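Local coordinates for protein beta-glucosidase (Chaetomella raphigera, PDB 6JXG) that probably hydrolyses terminal, non-reducing beta-D-glucosyl residues to release beta-D-glucose, acting in cellulose degradation as a glycoside hydrolase of family 3, at residues G377-G382 with F435-S440; A359-A364 with L393-D398; C369-C374 with E442-V447. One frame throughout, in Å; residues are numbered along the deposited sequence.

Contact 1: residues G377-G382 with F435-S440; sequences GHLAMG and FITADS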
loop_
_atom_site.group_PDB
_atom_site.type_symbol
_atom_site.label_atom_id
_atom_site.label_comp_id
_atom_site.label_asym_id
_atom_site.label_seq_id
_atom_site.Cartn_x
_atom_site.Cartn_y
_atom_site.Cartn_z
ATOM N N GLY A 377 14.531 2.394 18.679
ATOM C CA GLY A 377 13.268 2.290 19.348
ATOM C C GLY A 377 12.130 1.651 18.510
ATOM O O GLY A 377 12.371 1.026 17.484
ATOM N N HIS A 378 10.902 1.803 19.011
ATOM C CA HIS A 378 9.715 1.255 18.397
ATOM C C HIS A 378 9.539 1.660 16.960
ATOM O O HIS A 378 9.611 2.823 16.641
ATOM C CB HIS A 378 8.488 1.607 19.171
ATOM C CG HIS A 378 7.324 0.799 18.742
ATOM N ND1 HIS A 378 7.386 -0.573 18.631
ATOM C CD2 HIS A 378 6.093 1.164 18.319
ATOM C CE1 HIS A 378 6.215 -1.016 18.196
ATOM N NE2 HIS A 378 5.427 0.017 17.985
ATOM N N LEU A 379 9.373 0.665 16.096
ATOM C CA LEU A 379 9.291 0.889 14.693
ATOM C C LEU A 379 7.813 0.938 14.254
ATOM O O LEU A 379 7.115 -0.090 14.399
ATOM C CB LEU A 379 10.011 -0.221 13.911
ATOM C CG LEU A 379 9.914 -0.120 12.396
ATOM C CD1 LEU A 379 10.723 1.080 11.902
ATOM C CD2 LEU A 379 10.446 -1.332 11.715
ATOM N N ALA A 380 7.394 2.066 13.652
ATOM C CA ALA A 380 5.982 2.223 13.295
ATOM C C ALA A 380 5.735 2.775 11.923
ATOM O O ALA A 380 4.582 2.930 11.485
ATOM C CB ALA A 380 5.260 3.032 14.352
ATOM N N MET A 381 6.830 2.914 11.181
ATOM C CA MET A 381 6.841 3.536 9.856
ATOM C C MET A 381 8.250 3.172 9.262
ATOM O O MET A 381 9.254 3.258 10.008
ATOM C CB MET A 381 6.788 5.042 10.155
ATOM C CG MET A 381 6.500 5.834 9.005
ATOM S SD MET A 381 6.165 7.468 9.298
ATOM C CE MET A 381 4.793 7.462 10.435
ATOM N N GLY A 382 8.327 2.836 7.996
ATOM C CA GLY A 382 9.585 2.932 7.223
ATOM C C GLY A 382 10.074 4.342 6.875
ATOM O O GLY A 382 9.597 5.321 7.401
ATOM N N PHE A 435 10.897 -8.161 21.418
ATOM C CA PHE A 435 10.443 -7.243 20.381
ATOM C C PHE A 435 11.584 -7.044 19.398
ATOM O O PHE A 435 12.671 -6.571 19.757
ATOM C CB PHE A 435 10.053 -5.889 21.031
ATOM C CG PHE A 435 8.836 -5.954 21.906
ATOM C CD1 PHE A 435 7.582 -5.600 21.410
ATOM C CD2 PHE A 435 8.906 -6.426 23.184
ATOM C CE1 PHE A 435 6.451 -5.689 22.204
ATOM C CE2 PHE A 435 7.759 -6.510 23.986
ATOM C CZ PHE A 435 6.536 -6.155 23.483
ATOM N N ILE A 436 11.340 -7.397 18.149
ATOM C CA ILE A 436 12.307 -7.324 17.098
ATOM C C ILE A 436 11.698 -6.655 15.884
ATOM O O ILE A 436 10.455 -6.638 15.720
ATOM C CB ILE A 436 12.919 -8.699 16.733
ATOM C CG1 ILE A 436 11.856 -9.710 16.280
ATOM C CG2 ILE A 436 13.687 -9.226 17.918
ATOM C CD1 ILE A 436 12.370 -10.943 15.572
ATOM N N THR A 437 12.562 -6.212 14.990
ATOM C CA THR A 437 12.160 -5.410 13.797
ATOM C C THR A 437 12.859 -5.758 12.501
ATOM O O THR A 437 13.873 -6.467 12.456
ATOM C CB THR A 437 12.462 -3.909 14.044
ATOM O OG1 THR A 437 13.867 -3.766 14.318
ATOM C CG2 THR A 437 11.683 -3.392 15.214
ATOM N N ALA A 438 12.313 -5.241 11.410
ATOM C CA ALA A 438 13.051 -5.095 10.191
ATOM C C ALA A 438 12.537 -3.854 9.452
ATOM O O ALA A 438 11.342 -3.652 9.396
ATOM C CB ALA A 438 12.964 -6.334 9.307
ATOM N N ASP A 439 13.446 -3.037 8.909
ATOM C CA ASP A 439 13.084 -1.757 8.364
ATOM C C ASP A 439 13.616 -1.578 6.965
ATOM O O ASP A 439 14.463 -2.320 6.494
ATOM C CB ASP A 439 13.593 -0.642 9.337
ATOM C CG ASP A 439 12.927 0.689 9.180
ATOM O OD1 ASP A 439 11.903 0.808 8.440
ATOM O OD2 ASP A 439 13.460 1.659 9.862
ATOM N N SER A 440 13.092 -0.564 6.285
ATOM C CA SER A 440 13.575 -0.218 4.952
ATOM C C SER A 440 12.884 1.094 4.576
ATOM O O SER A 440 12.014 1.597 5.283
ATOM C CB SER A 440 13.272 -1.354 3.931
ATOM O OG SER A 440 11.889 -1.496 3.583
#
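The carboxylate of D439 carries a methyl group over one face: L379 CD1 sits about equally far from D439 CG and D439 OD2, both at 3.5 Å. Backbone comes to its edge at OD1, in the carboxylate plane, with G382 CA 3.4 Å from D439 OD1. The same oxygen receives a weak hydrogen bond from S440 N (2.8 Å, N-H...O angle 139°), which links the carboxylate to the next amide just past the strand end. L379 extends with CG anti to its backbone N (chi1 177°), which drives both branches onto 435-440. Its CD2 touches the carbonyl of A438, 3.4 Å from A438 O, while L379 CB meets T437 CG2 at 3.8 Å. T437 OG1 is hydrogen-bonded to D375 OD2, just ahead of 377-382, and CG2 is the branch turned to L379. G382 fits because it lacks a side chain: its CA is already 3.4 Å from S440 O, and a CB would collide there. No hydrogen bond spans the two segments. An alanine at D439 would remove the carboxylate, and would probably cost L379 CD1 the surface it rests on and the S440 amide its weak bond. Strand 431-438 lies between strands 477-483 and 351-355 in the sheet of the C-terminal domain, and loop 377-382 runs across the region where that strand ends.

Contact 2: residues A359-A364 with L393-D398; sequences AIDNPA and LVAPLD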
loop_
_atom_site.group_PDB
_atom_site.type_symbol
_atom_site.label_atom_id
_atom_site.label_comp_id
_atom_site.label_asym_id
_atom_site.label_seq_id
_atom_site.Cartn_x
_atom_site.Cartn_y
_atom_site.Cartn_z
ATOM N N ALA A 359 10.434 -2.152 22.159
ATOM C CA ALA A 359 9.363 -2.079 23.105
ATOM C C ALA A 359 9.024 -0.662 23.553
ATOM O O ALA A 359 7.940 -0.461 24.124
ATOM C CB ALA A 359 9.682 -2.882 24.362
ATOM N N ILE A 360 9.974 0.252 23.347
ATOM C CA ILE A 360 9.900 1.639 23.844
ATOM C C ILE A 360 10.110 2.651 22.752
ATOM O O ILE A 360 10.709 2.347 21.731
ATOM C CB ILE A 360 10.955 1.901 24.947
ATOM C CG1 ILE A 360 12.366 1.654 24.391
ATOM C CG2 ILE A 360 10.566 1.089 26.177
ATOM C CD1 ILE A 360 13.471 2.064 25.324
ATOM N N ASP A 361 9.574 3.847 22.957
ATOM C CA ASP A 361 9.804 4.921 22.006
ATOM C C ASP A 361 11.326 5.250 21.956
ATOM O O ASP A 361 12.036 5.152 22.979
ATOM C CB ASP A 361 9.047 6.162 22.407
ATOM C CG ASP A 361 7.561 6.121 21.992
ATOM O OD1 ASP A 361 7.180 5.239 21.223
ATOM O OD2 ASP A 361 6.828 6.977 22.427
ATOM N N ASN A 362 11.773 5.671 20.792
ATOM C CA ASN A 362 13.140 6.089 20.551
ATOM C C ASN A 362 13.510 7.085 21.624
ATOM O O ASN A 362 12.820 8.083 21.746
ATOM C CB ASN A 362 13.275 6.711 19.180
ATOM C CG ASN A 362 14.716 7.139 18.874
ATOM O OD1 ASN A 362 15.570 7.273 19.792
ATOM N ND2 ASN A 362 15.017 7.295 17.612
ATOM N N PRO A 363 14.529 6.774 22.451
ATOM C CA PRO A 363 14.903 7.665 23.567
ATOM C C PRO A 363 15.335 9.051 23.093
ATOM O O PRO A 363 15.186 9.970 23.825
ATOM C CB PRO A 363 16.102 6.941 24.224
ATOM C CG PRO A 363 15.954 5.511 23.856
ATOM C CD PRO A 363 15.206 5.456 22.539
ATOM N N ALA A 364 15.851 9.192 21.886
ATOM C CA ALA A 364 16.242 10.517 21.363
ATOM C C ALA A 364 15.028 11.327 20.875
ATOM O O ALA A 364 15.157 12.472 20.532
ATOM C CB ALA A 364 17.239 10.329 20.226
ATOM N N LEU A 393 3.624 8.478 19.862
ATOM C CA LEU A 393 3.717 7.079 19.373
ATOM C C LEU A 393 3.526 6.209 20.596
ATOM O O LEU A 393 4.356 6.261 21.524
ATOM C CB LEU A 393 5.067 6.809 18.697
ATOM C CG LEU A 393 5.345 5.328 18.355
ATOM C CD1 LEU A 393 4.263 4.789 17.442
ATOM C CD2 LEU A 393 6.726 5.177 17.739
ATOM N N VAL A 394 2.419 5.477 20.651
ATOM C CA VAL A 394 2.219 4.509 21.731
ATOM C C VAL A 394 3.148 3.266 21.511
ATOM O O VAL A 394 2.914 2.458 20.624
ATOM C CB VAL A 394 0.766 4.045 21.859
ATOM C CG1 VAL A 394 0.652 3.104 23.063
ATOM C CG2 VAL A 394 -0.184 5.205 21.983
ATOM N N ALA A 395 4.225 3.185 22.280
ATOM C CA ALA A 395 5.093 2.029 22.205
ATOM C C ALA A 395 4.492 0.834 22.937
ATOM O O ALA A 395 3.674 1.004 23.809
ATOM C CB ALA A 395 6.448 2.348 22.784
ATOM N N PRO A 396 4.944 -0.382 22.613
ATOM C CA PRO A 396 4.357 -1.546 23.324
ATOM C C PRO A 396 4.373 -1.403 24.860
ATOM O O PRO A 396 3.384 -1.668 25.529
ATOM C CB PRO A 396 5.263 -2.686 22.894
ATOM C CG PRO A 396 5.634 -2.333 21.489
ATOM C CD PRO A 396 5.847 -0.794 21.542
ATOM N N LEU A 397 5.514 -0.999 25.422
ATOM C CA LEU A 397 5.604 -0.880 26.884
ATOM C C LEU A 397 4.668 0.197 27.474
ATOM O O LEU A 397 4.137 0.040 28.606
ATOM C CB LEU A 397 7.080 -0.668 27.307
ATOM C CG LEU A 397 7.288 -0.586 28.822
ATOM C CD1 LEU A 397 6.908 -1.952 29.414
ATOM C CD2 LEU A 397 8.699 -0.189 29.150
ATOM N N ASP A 398 4.421 1.278 26.714
ATOM C CA ASP A 398 3.447 2.323 27.102
ATOM C C ASP A 398 2.112 1.697 27.349
ATOM O O ASP A 398 1.409 2.023 28.291
ATOM C CB ASP A 398 3.322 3.413 25.987
ATOM C CG ASP A 398 4.615 4.190 25.747
ATOM O OD1 ASP A 398 5.567 4.071 26.590
ATOM O OD2 ASP A 398 4.683 4.932 24.715
HETATM O O HOH W 1 4.737 9.394 22.388
HETATM O O HOH W 2 8.069 4.439 25.201
HETATM O O HOH W 3 4.767 7.392 24.595
#
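The start of helix 396-406 is docked here on the loop that follows strand 351-355. A395 is the N-cap residue, and D398, three places on, returns its carboxylate to the A395 amide (A395 N to D398 OD2, 3.0 Å), the N3-to-N-cap half of a capping box. The amide of L397, in the first turn of the helix, donates a hydrogen bond to the neighbouring loop: L397 N to A359 O measures 2.8 Å and is nearly straight (168°), in the plane of the carbonyl. That oxygen is wrapped by carbon as well, with A395 CB, P396 CD and L397 CB around it. I360 and L397 lie alongside each other and point the same way, CG2 of I360 meeting CD2 of L397 at 3.7 Å. D361 (chi1 -81°) brings its carboxylate to L393 and D398, into a crowd of oxygens. Its OD2 is 2.7 Å from L393 O and 3.7 Å from D398 OD2, with the two carboxylates nearly perpendicular (88°); such company is likely to raise the pKa of D361. D361 OD1 is also close to L393 O, at 3.0 Å without a hydrogen bond, and otherwise touches A395 CB and L393 CG. Water 2 links D361 N to D398 OD1, and water 1 accepts from L393 N. Waters 1 and 3 also lie by D361 OD2, water 3 by D398 OD2 too, without enough protons for every acceptor around them. Further along, N362 OD1 accepts from A364 N and closes an Asx turn. Inward, A359 and L397 both touch I354 of strand 351-355, A359 and P396 pack on F435 of strand 431-438, and P396 also meets L515 of helix 511-519.

Contact 3: residues C369-C374 with E442-V447; sequences CSDRGC and EGYITV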
loop_
_atom_site.group_PDB
_atom_site.type_symbol
_atom_site.label_atom_id
_atom_site.label_comp_id
_atom_site.label_asym_id
_atom_site.label_seq_id
_atom_site.Cartn_x
_atom_site.Cartn_y
_atom_site.Cartn_z
ATOM N N CYS A 369 14.733 11.268 13.815
ATOM C CA CYS A 369 15.535 10.905 12.625
ATOM C C CYS A 369 14.814 11.467 11.458
ATOM O O CYS A 369 13.635 11.183 11.284
ATOM C CB CYS A 369 15.682 9.346 12.466
ATOM S SG CYS A 369 16.320 8.484 13.965
ATOM N N SER A 370 15.530 12.190 10.602
ATOM C CA SER A 370 14.963 12.848 9.451
ATOM C C SER A 370 14.266 11.812 8.553
ATOM O O SER A 370 14.833 10.744 8.238
ATOM C CB SER A 370 16.092 13.535 8.693
ATOM O OG SER A 370 15.609 14.119 7.522
ATOM N N ASP A 371 13.032 12.089 8.154
ATOM C CA ASP A 371 12.271 11.169 7.302
ATOM C C ASP A 371 12.204 9.734 7.852
ATOM O O ASP A 371 12.030 8.806 7.116
ATOM C CB ASP A 371 12.816 11.160 5.867
ATOM C CG ASP A 371 12.735 12.526 5.189
ATOM O OD1 ASP A 371 11.824 13.301 5.519
ATOM O OD2 ASP A 371 13.533 12.766 4.264
ATOM N N ARG A 372 12.279 9.599 9.176
ATOM C CA ARG A 372 12.233 8.300 9.930
ATOM C C ARG A 372 13.380 7.374 9.499
ATOM O O ARG A 372 13.261 6.133 9.588
ATOM C CB ARG A 372 10.885 7.583 9.794
ATOM C CG ARG A 372 9.672 8.509 9.851
ATOM C CD ARG A 372 9.436 8.985 11.280
ATOM N NE ARG A 372 10.289 10.120 11.659
ATOM C CZ ARG A 372 10.029 11.386 11.455
ATOM N NH1 ARG A 372 10.904 12.286 11.867
ATOM N NH2 ARG A 372 8.894 11.788 10.920
ATOM N N GLY A 373 14.502 7.982 9.126
ATOM C CA GLY A 373 15.685 7.266 8.630
ATOM C C GLY A 373 16.541 6.659 9.718
ATOM O O GLY A 373 17.761 6.835 9.753
ATOM N N CYS A 374 15.938 5.863 10.563
ATOM C CA CYS A 374 16.653 4.976 11.439
ATOM C C CYS A 374 15.682 3.884 11.911
ATOM O O CYS A 374 14.429 4.076 11.870
ATOM C CB CYS A 374 17.179 5.777 12.673
ATOM S SG CYS A 374 15.930 6.344 13.847
ATOM N N GLU A 442 12.809 4.472 1.218
ATOM C CA GLU A 442 13.105 5.025 -0.046
ATOM C C GLU A 442 14.625 5.176 -0.271
ATOM O O GLU A 442 15.400 5.438 0.649
ATOM C CB GLU A 442 12.380 6.396 -0.177
ATOM C CG GLU A 442 12.467 6.972 -1.567
ATOM C CD GLU A 442 11.607 8.226 -1.758
ATOM O OE1 GLU A 442 11.727 8.846 -2.841
ATOM O OE2 GLU A 442 10.716 8.459 -0.927
ATOM N N GLY A 443 15.022 4.971 -1.488
ATOM C CA GLY A 443 16.453 4.925 -1.804
ATOM C C GLY A 443 17.214 6.250 -1.905
ATOM O O GLY A 443 18.095 6.347 -2.732
ATOM N N TYR A 444 16.938 7.216 -1.027
ATOM C CA TYR A 444 17.817 8.376 -0.872
ATOM C C TYR A 444 18.417 8.422 0.491
ATOM O O TYR A 444 19.148 9.335 0.773
ATOM C CB TYR A 444 17.162 9.707 -1.247
ATOM C CG TYR A 444 16.062 10.144 -0.339
ATOM C CD1 TYR A 444 16.316 10.978 0.712
ATOM C CD2 TYR A 444 14.720 9.791 -0.603
ATOM C CE1 TYR A 444 15.296 11.401 1.603
ATOM C CE2 TYR A 444 13.709 10.175 0.273
ATOM C CZ TYR A 444 14.021 10.972 1.380
ATOM O OH TYR A 444 12.998 11.349 2.208
ATOM N N ILE A 445 18.134 7.436 1.341
ATOM C CA ILE A 445 18.607 7.386 2.690
ATOM C C ILE A 445 19.226 5.991 2.912
ATOM O O ILE A 445 18.648 4.969 2.525
ATOM C CB ILE A 445 17.400 7.507 3.647
ATOM C CG1 ILE A 445 16.732 8.895 3.530
ATOM C CG2 ILE A 445 17.855 7.378 5.090
ATOM C CD1 ILE A 445 15.480 9.070 4.363
ATOM N N THR A 446 20.419 5.960 3.485
ATOM C CA THR A 446 21.102 4.700 3.887
ATOM C C THR A 446 20.995 4.514 5.396
ATOM O O THR A 446 21.339 5.395 6.159
ATOM C CB THR A 446 22.606 4.840 3.535
ATOM O OG1 THR A 446 22.714 4.943 2.126
ATOM C CG2 THR A 446 23.442 3.621 3.995
ATOM N N VAL A 447 20.497 3.370 5.821
ATOM C CA VAL A 447 20.442 3.013 7.210
ATOM C C VAL A 447 21.062 1.630 7.370
ATOM O O VAL A 447 20.747 0.691 6.630
ATOM C CB VAL A 447 18.988 3.034 7.746
ATOM C CG1 VAL A 447 18.975 2.697 9.231
ATOM C CG2 VAL A 447 18.260 4.366 7.486
#
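One hydrogen bond joins the segments. Y444 OH donates to D371 OD2 at 2.6 Å, reaching that oxygen from above the carboxylate plane, 64° out of it, while OD2 itself sits at the edge of the phenol ring and in its plane. The carboxylate and ring planes are 81° apart. The other oxygen, D371 OD1, forms a salt bridge with R64, so the acid is gripped from two directions, and these partners would probably keep it ionised.

Apolar packing continues along 445-447. I445 CD1 presses on D371 CB at 3.7 Å, and I445 CG2 lies over the backbone of G373, where a side chain would be tight. V447 spreads its two methyls along the next residues, CG2 against the carbonyl (3.4 Å from G373 O) and CG1 against C374 CA at 3.9 Å.

Covalent and backbone links hold 369-374 in shape. The C369-C374 disulfide closes the six-residue loop, inside which R372 N bonds to C369 O and G373 N to S370 O. G373 is the centre of an inverse gamma turn, closed by a weak bond from C374 N to R372 O. R372 points away from 442-447 and is anchored by a salt bridge to D389.

The whole is a small disulfide-closed loop laid against the two-stranded hairpin 446-447/450-451. A salt bridge from E442 to R166 joins that of D371 in tying it to the N-terminal, TIM-barrel domain, between which and the C-terminal domain family 3 enzymes characteristically form their active site.

The long loop between strand 351-355 and helix 396-406 supplies one segment to every contact. Contacts 1 and 2, centres 11 Å apart, are joined by a probable hydrogen bond from H378 N to I360 O (2.8 Å) and by F435 CE1 packing on P396 CB at 3.3 Å. Contact 3, centred 12 Å from contact 1, meets it by packing alone: D439 OD2 lies 3.3 Å from C374 O, and M381 SD 3.7 Å from R372 CG. Contacts 2 and 3, centres 19 Å apart, meet loosely where N362 ND2 approaches the disulfide. Contact 3 faces the TIM-barrel domain, probably toward the active site; contact 2 lies at the helix start, with contact 1 buried between.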